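Local coordinates for protein ribosomal RNA small subunit methyltransferase E (Neisseria gonorrhoeae, PDB 5VM8) that probably methylates N3 of a uridine in 16S ribosomal RNA, using the S-adenosylmethionine that it binds through a knotted SPOUT-type methyltransferase domain, at residues Ile112-Ser117 with Lys131-Trp136; Ser142-Ser147 with Thr151-Leu156; Thr173-Ser178 with Gly186-Pro191. All coordinates share one frame; numbering follows the deposited sequence.

How the contacts relate
All three contacts lie in the methyltransferase part of the chain and follow one another in sequence. Contacts 1 and 2 share helix 128-147, one near each end, with centres about 14 Å apart. They also touch through backbone: Ile112 O lies 2.9 Å from Leu156 N and Ile112 N 3.1 Å from Pro154 O, both probable hydrogen bonds, so the loop of contact 2 runs beside the strand of contact 1. Contact 3 stands apart, its centre about 24 Å from that of contact 1 and about 25 Å from that of contact 2, yet its strand belongs to the same parallel sheet as 111-116. In SPOUT enzymes the S-adenosylmethionine pocket is formed by the C-terminal trefoil knot.

Contact 1 (Ile112-Ser117 with Lys131-Trp136); sequences IQPVIS and KRLARW
Pro114 is where segment 112-117 meets helix segment 131-136, against Trp136 and Leu133. Just before it, Gln113 curls its side-chain amide forward alongside its own strand, onto the next residue: NE2 gives a hydrogen bond to Pro114 O, 3.2 Å long with an N-H...O angle of 159°. The donor stands above the carbonyl plane while the acceptor lies close to the amide plane. NE2 is also bonded to Pro157 O. Pro114 then turns its ring toward the helix, and CB comes to 3.9 Å from Trp136 CZ3, an oblique approach to the six-membered ring of the indole. Its CG lies 4.5 Å from Leu133 CD1, a looser touch. The bond out of the Trp136 backbone points to the strand, and with CG anti to the carbonyl carbon (chi1 -68°) the indole lies back over its own helix, Arg132 O above one face near the rim. Ile91 touches both Pro114 and Trp136, and Met97 and Leu101 of helix 94-106 pack on the indole. Beyond the proline, Val115 returns to backbone pairing with Gln89. Helix 128-147 belongs to a beta-alpha-beta crossover. Between these two segments the touching atoms are all apolar carbons, so the contact has little directional preference.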
# COMPACT_ATOMS: atom_id res chain seq x y z
N ILE A 112 2.07 2.20 -4.33
CA ILE A 112 3.41 1.76 -3.97
C ILE A 112 4.16 1.40 -5.25
O ILE A 112 3.68 0.60 -6.06
CB ILE A 112 3.38 0.58 -2.98
CG1 ILE A 112 2.75 1.02 -1.66
CG2 ILE A 112 4.79 0.04 -2.77
CD1 ILE A 112 2.05 -0.11 -0.89
N GLN A 113 5.33 2.02 -5.44
CA GLN A 113 6.18 1.81 -6.60
C GLN A 113 7.49 1.23 -6.10
O GLN A 113 8.39 1.98 -5.68
CB GLN A 113 6.39 3.11 -7.38
CG GLN A 113 7.33 3.01 -8.58
CD GLN A 113 6.83 2.07 -9.66
OE1 GLN A 113 5.99 2.43 -10.50
NE2 GLN A 113 7.34 0.83 -9.64
N PRO A 114 7.64 -0.09 -6.09
CA PRO A 114 8.94 -0.68 -5.70
C PRO A 114 9.98 -0.42 -6.78
O PRO A 114 9.70 -0.54 -7.98
CB PRO A 114 8.62 -2.17 -5.59
CG PRO A 114 7.48 -2.38 -6.54
CD PRO A 114 6.68 -1.11 -6.54
N VAL A 115 11.19 -0.09 -6.35
CA VAL A 115 12.25 0.26 -7.30
C VAL A 115 13.54 -0.41 -6.89
O VAL A 115 13.81 -0.64 -5.71
CB VAL A 115 12.53 1.78 -7.46
CG1 VAL A 115 11.30 2.54 -7.89
CG2 VAL A 115 13.16 2.35 -6.20
N ILE A 116 14.35 -0.71 -7.90
CA ILE A 116 15.70 -1.20 -7.68
C ILE A 116 16.61 0.02 -7.65
O ILE A 116 16.61 0.82 -8.58
CB ILE A 116 16.14 -2.17 -8.78
CG1 ILE A 116 15.06 -3.23 -9.03
CG2 ILE A 116 17.47 -2.78 -8.39
CD1 ILE A 116 15.34 -4.11 -10.21
N SER A 117 17.31 0.20 -6.54
CA SER A 117 18.32 1.23 -6.42
C SER A 117 19.67 0.54 -6.33
O SER A 117 19.78 -0.69 -6.37
CB SER A 117 18.06 2.15 -5.23
OG SER A 117 18.36 1.53 -4.00
N LYS A 131 7.51 -13.28 -8.34
CA LYS A 131 7.03 -13.94 -7.14
C LYS A 131 7.00 -12.98 -5.95
O LYS A 131 6.07 -13.03 -5.14
CB LYS A 131 7.87 -15.18 -6.82
CG LYS A 131 7.82 -16.27 -7.91
CD LYS A 131 8.39 -17.60 -7.38
CE LYS A 131 8.43 -18.69 -8.43
NZ LYS A 131 9.17 -19.86 -7.90
N ARG A 132 7.99 -12.09 -5.85
CA ARG A 132 7.99 -11.10 -4.77
C ARG A 132 6.88 -10.07 -4.96
O ARG A 132 6.18 -9.73 -4.00
CB ARG A 132 9.35 -10.40 -4.68
CG ARG A 132 10.52 -11.33 -4.42
CD ARG A 132 11.71 -10.60 -3.81
NE ARG A 132 12.93 -11.40 -3.92
CZ ARG A 132 13.39 -12.24 -2.99
NH1 ARG A 132 12.75 -12.43 -1.83
NH2 ARG A 132 14.52 -12.91 -3.25
N LEU A 133 6.71 -9.57 -6.18
CA LEU A 133 5.62 -8.64 -6.45
C LEU A 133 4.28 -9.24 -6.04
O LEU A 133 3.48 -8.60 -5.35
CB LEU A 133 5.63 -8.27 -7.95
CG LEU A 133 4.66 -7.16 -8.38
CD1 LEU A 133 4.94 -5.90 -7.61
CD2 LEU A 133 4.73 -6.87 -9.89
N ALA A 134 4.04 -10.51 -6.42
CA ALA A 134 2.78 -11.15 -6.08
C ALA A 134 2.63 -11.33 -4.57
O ALA A 134 1.53 -11.18 -4.03
CB ALA A 134 2.68 -12.51 -6.79
N ARG A 135 3.72 -11.65 -3.88
CA ARG A 135 3.64 -11.74 -2.42
C ARG A 135 3.44 -10.36 -1.81
O ARG A 135 2.62 -10.20 -0.90
CB ARG A 135 4.89 -12.43 -1.86
CG ARG A 135 4.73 -12.87 -0.41
CD ARG A 135 5.95 -13.62 0.12
NE ARG A 135 5.98 -13.52 1.58
CZ ARG A 135 6.57 -12.53 2.25
NH1 ARG A 135 6.49 -12.52 3.57
NH2 ARG A 135 7.23 -11.56 1.60
N TRP A 136 4.13 -9.35 -2.36
CA TRP A 136 3.91 -7.99 -1.91
C TRP A 136 2.47 -7.57 -2.14
O TRP A 136 1.87 -6.91 -1.29
CB TRP A 136 4.85 -7.04 -2.64
CG TRP A 136 6.27 -7.25 -2.26
CD1 TRP A 136 6.73 -7.91 -1.15
CD2 TRP A 136 7.43 -6.86 -3.01
NE1 TRP A 136 8.10 -7.92 -1.15
CE2 TRP A 136 8.56 -7.29 -2.28
CE3 TRP A 136 7.62 -6.18 -4.21
CZ2 TRP A 136 9.85 -7.05 -2.71
CZ3 TRP A 136 8.92 -5.95 -4.64
CH2 TRP A 136 10.01 -6.38 -3.90

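Contact 2 (Ser142-Ser147 with Thr151-Leu156); sequences SACEQS and TVPPVL
Cys144 sits on the last turns of helix 128-147 and directs its side chain at the returning loop, where Thr151, Val152 and Pro153 receive it. The bond from CA to CB already heads toward that loop, and CB comes to about 4.2 Å from Val152 CG2. With chi1 at -68°, SG swings anti to the carbonyl carbon, which carries the sulfur in among the three loop residues. There SG lies 3.5 Å from Pro153 CD, a snug van der Waals approach to the ring carbon next to nitrogen. It is 3.7 Å from Thr151 O as well, and 3.9 Å from Val152 CA, so backbone as well as side chains shape its surroundings. The Val152 branch that meets it is CG2, 4.1 Å from SG; Val105 of helix 94-106 touches both Cys144 and Pro153.

This is the connection of a beta-alpha-beta crossover: the chain leaves helix 128-147, turns back along it, and passes through 151-156 to strand 159-160, which joins the parallel sheet beside 111-116. Farther along that loop Val155 packs on Leu133 and Val140 of the same helix, and Val155 N is bonded to Gln137 OE1.

At the helix terminus Ala143 O takes two bonds from one residue, Ser147 N at 2.9 Å and Ser147 OG at 2.8 Å, arriving from opposite faces of the carbonyl plane. The serine hydroxyl thereby turns inward onto its own helix. Glu145 is hydrogen-bonded through OE2 to Tyr13 N and through OE1 to His33 NE2, while Arg11 donates from NH2 to Cys144 O and from NE to Glu145 O.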
# COMPACT_ATOMS: atom_id res chain seq x y z
N SER A 142 -4.14 -8.16 2.26
CA SER A 142 -4.46 -8.55 3.63
C SER A 142 -4.57 -7.34 4.54
O SER A 142 -5.46 -7.28 5.40
CB SER A 142 -3.39 -9.51 4.15
OG SER A 142 -3.56 -10.77 3.54
N ALA A 143 -3.69 -6.35 4.35
CA ALA A 143 -3.71 -5.16 5.18
C ALA A 143 -4.96 -4.35 4.93
O ALA A 143 -5.48 -3.73 5.86
CB ALA A 143 -2.46 -4.30 4.94
N CYS A 144 -5.49 -4.40 3.71
CA CYS A 144 -6.77 -3.76 3.44
C CYS A 144 -7.91 -4.50 4.12
O CYS A 144 -8.84 -3.88 4.66
CB CYS A 144 -7.00 -3.65 1.93
SG CYS A 144 -5.85 -2.50 1.13
N GLU A 145 -7.87 -5.83 4.08
CA GLU A 145 -8.89 -6.63 4.76
C GLU A 145 -8.93 -6.33 6.26
O GLU A 145 -10.02 -6.25 6.85
CB GLU A 145 -8.66 -8.12 4.49
CG GLU A 145 -8.89 -8.55 3.04
CD GLU A 145 -8.56 -10.03 2.77
OE1 GLU A 145 -7.81 -10.64 3.56
OE2 GLU A 145 -9.05 -10.58 1.76
N GLN A 146 -7.76 -6.15 6.88
CA GLN A 146 -7.68 -5.91 8.32
C GLN A 146 -8.02 -4.47 8.71
O GLN A 146 -8.76 -4.22 9.67
CB GLN A 146 -6.27 -6.27 8.82
CG GLN A 146 -5.96 -5.88 10.27
CD GLN A 146 -5.49 -4.42 10.42
OE1 GLN A 146 -4.76 -3.90 9.58
NE2 GLN A 146 -5.95 -3.75 11.48
N SER A 147 -7.44 -3.49 8.00
CA SER A 147 -7.60 -2.10 8.39
C SER A 147 -8.92 -1.52 7.92
O SER A 147 -9.24 -0.37 8.26
CB SER A 147 -6.47 -1.27 7.79
OG SER A 147 -6.64 -1.23 6.39
N THR A 151 -10.56 0.18 -0.80
CA THR A 151 -9.73 0.53 -1.94
C THR A 151 -8.37 -0.10 -1.70
O THR A 151 -7.79 0.07 -0.63
CB THR A 151 -9.62 2.04 -2.10
OG1 THR A 151 -10.94 2.57 -2.28
CG2 THR A 151 -8.78 2.38 -3.31
N VAL A 152 -7.90 -0.89 -2.67
CA VAL A 152 -6.65 -1.62 -2.55
C VAL A 152 -5.57 -0.83 -3.30
O VAL A 152 -5.71 -0.64 -4.52
CB VAL A 152 -6.76 -3.05 -3.09
CG1 VAL A 152 -5.39 -3.72 -3.10
CG2 VAL A 152 -7.74 -3.85 -2.24
N PRO A 153 -4.56 -0.30 -2.63
CA PRO A 153 -3.49 0.40 -3.34
C PRO A 153 -2.71 -0.58 -4.20
O PRO A 153 -2.41 -1.69 -3.76
CB PRO A 153 -2.61 0.98 -2.21
CG PRO A 153 -2.99 0.24 -0.95
CD PRO A 153 -4.40 -0.27 -1.16
N PRO A 154 -2.41 -0.22 -5.45
CA PRO A 154 -1.64 -1.13 -6.30
C PRO A 154 -0.18 -1.19 -5.88
O PRO A 154 0.38 -0.22 -5.38
CB PRO A 154 -1.77 -0.50 -7.70
CG PRO A 154 -1.90 0.98 -7.41
CD PRO A 154 -2.70 1.06 -6.11
N VAL A 155 0.43 -2.36 -6.06
CA VAL A 155 1.88 -2.48 -6.02
C VAL A 155 2.33 -2.52 -7.48
O VAL A 155 2.07 -3.49 -8.19
CB VAL A 155 2.35 -3.72 -5.25
CG1 VAL A 155 3.86 -3.70 -5.10
CG2 VAL A 155 1.64 -3.84 -3.89
N LEU A 156 2.92 -1.46 -7.93
CA LEU A 156 3.23 -1.30 -9.35
C LEU A 156 4.42 -2.18 -9.76
O LEU A 156 5.26 -2.53 -8.92
CB LEU A 156 3.50 0.16 -9.67
CG LEU A 156 2.33 1.10 -9.31
CD1 LEU A 156 2.71 2.58 -9.48
CD2 LEU A 156 1.08 0.80 -10.14

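Contact 3 (Thr173-Ser178 with Gly186-Pro191); sequences TKLIMS and GDIRHP
The puckered ring of Pro191 meets Thr173 through its CB, with the two side chains crossing obliquely. Pro191 CB stands 3.3 Å from Thr173 OG1 and 4.0 Å from Thr173 CB. Pro191 CA is also close, 3.5 Å from Thr173 OG1, so the hydroxyl oxygen is in van der Waals contact with two carbons of the proline. The side chain of His190 leaves the backbone away from the strand, and its imidazole makes an edge-to-face, T-shaped stack with Trp245; Trp245 also touches Pro191.

The second half of the contact is made by Ile188. Its CG1 occupies the position between the backbone N and the carbonyl carbon (chi1 79°), and the extended second torsion sends CD1 out toward the strand. Ile188 CD1 meets Thr173 CG2 tip to tip at 3.9 Å. It also reaches the fork of Leu175, again tip to tip: Ile188 CD1 lies 4.0 Å from Leu175 CD2 and 4.1 Å from Leu175 CD1. One methyl thus bridges two residues two apart along the strand, whose side chains lie on the same face of the sheet.

Strand 173-177 lies inside the parallel sheet, between 195-199 and 219-222, and Thr173 and Leu175 bond through backbone to Val196. Leu175 packs further on Ile195, Gln219, Val221 and Leu185, and Ile188 on Val221. Segment 186-191 is part of the loop by which the chain returns from the outermost strand 182-184 to 195-199, the neighbour of 173-177 in the parallel sheet.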
# COMPACT_ATOMS: atom_id res chain seq x y z
N THR A 173 4.08 17.04 -5.45
CA THR A 173 5.02 17.31 -4.37
C THR A 173 5.96 16.12 -4.26
O THR A 173 5.51 14.99 -4.04
CB THR A 173 4.26 17.57 -3.05
OG1 THR A 173 3.62 18.85 -3.13
CG2 THR A 173 5.22 17.55 -1.85
N LYS A 174 7.23 16.36 -4.47
CA LYS A 174 8.22 15.31 -4.69
C LYS A 174 9.23 15.37 -3.56
O LYS A 174 9.99 16.34 -3.43
CB LYS A 174 8.88 15.47 -6.07
CG LYS A 174 7.83 15.58 -7.18
CD LYS A 174 8.47 15.57 -8.59
CE LYS A 174 8.88 16.97 -9.06
NZ LYS A 174 7.71 17.80 -9.44
N LEU A 175 9.21 14.33 -2.73
CA LEU A 175 9.91 14.28 -1.47
C LEU A 175 10.83 13.06 -1.46
O LEU A 175 10.44 11.98 -1.89
CB LEU A 175 8.89 14.18 -0.32
CG LEU A 175 7.91 15.36 -0.29
CD1 LEU A 175 6.99 15.25 0.91
CD2 LEU A 175 8.62 16.73 -0.30
N ILE A 176 12.06 13.26 -0.96
CA ILE A 176 12.98 12.16 -0.72
C ILE A 176 13.47 12.27 0.72
O ILE A 176 13.83 13.36 1.18
CB ILE A 176 14.15 12.16 -1.73
CG1 ILE A 176 15.08 10.99 -1.45
CG2 ILE A 176 14.91 13.48 -1.73
CD1 ILE A 176 16.23 10.82 -2.46
N MET A 177 13.41 11.15 1.45
CA MET A 177 13.95 11.10 2.81
C MET A 177 15.46 11.04 2.74
O MET A 177 16.05 10.05 2.29
CB MET A 177 13.43 9.91 3.60
CG MET A 177 11.98 10.00 3.93
SD MET A 177 11.61 9.38 5.58
CE MET A 177 12.84 10.24 6.56
N SER A 178 16.09 12.10 3.20
CA SER A 178 17.52 12.20 3.13
C SER A 178 17.92 13.32 4.05
O SER A 178 17.14 14.25 4.24
CB SER A 178 18.00 12.49 1.70
OG SER A 178 19.37 12.81 1.69
N GLY A 186 7.42 19.42 7.74
CA GLY A 186 6.44 20.45 8.00
C GLY A 186 6.78 21.77 7.34
O GLY A 186 5.88 22.50 6.90
N ASP A 187 8.07 22.07 7.19
CA ASP A 187 8.54 23.32 6.62
C ASP A 187 8.51 23.34 5.09
O ASP A 187 9.02 24.30 4.51
CB ASP A 187 9.97 23.62 7.09
CG ASP A 187 10.06 23.81 8.58
OD1 ASP A 187 9.07 24.26 9.20
OD2 ASP A 187 11.13 23.52 9.15
N ILE A 188 7.94 22.32 4.43
CA ILE A 188 7.87 22.30 2.97
C ILE A 188 6.67 23.11 2.53
O ILE A 188 5.71 23.29 3.29
CB ILE A 188 7.77 20.88 2.36
CG1 ILE A 188 6.34 20.36 2.47
CG2 ILE A 188 8.80 19.90 2.92
CD1 ILE A 188 6.05 19.20 1.57
N ARG A 189 6.76 23.64 1.31
CA ARG A 189 5.64 24.36 0.72
C ARG A 189 4.40 23.48 0.83
O ARG A 189 4.47 22.27 0.60
CB ARG A 189 5.95 24.66 -0.75
CG ARG A 189 5.16 25.78 -1.36
CD ARG A 189 5.16 25.73 -2.90
NE ARG A 189 6.30 26.39 -3.54
CZ ARG A 189 6.36 27.69 -3.79
NH1 ARG A 189 5.36 28.49 -3.44
NH2 ARG A 189 7.44 28.20 -4.39
N HIS A 190 3.29 24.08 1.24
CA HIS A 190 2.07 23.32 1.44
C HIS A 190 1.72 22.57 0.17
O HIS A 190 1.57 23.19 -0.89
CB HIS A 190 0.91 24.25 1.83
CG HIS A 190 -0.27 23.53 2.41
ND1 HIS A 190 -1.27 22.98 1.63
CD2 HIS A 190 -0.61 23.26 3.69
CE1 HIS A 190 -2.17 22.41 2.40
NE2 HIS A 190 -1.80 22.57 3.66
N PRO A 191 1.64 21.25 0.20
CA PRO A 191 1.32 20.50 -1.02
C PRO A 191 -0.10 20.82 -1.45
O PRO A 191 -1.01 20.91 -0.63
CB PRO A 191 1.48 19.03 -0.62
CG PRO A 191 1.46 19.02 0.89
CD PRO A 191 1.98 20.36 1.33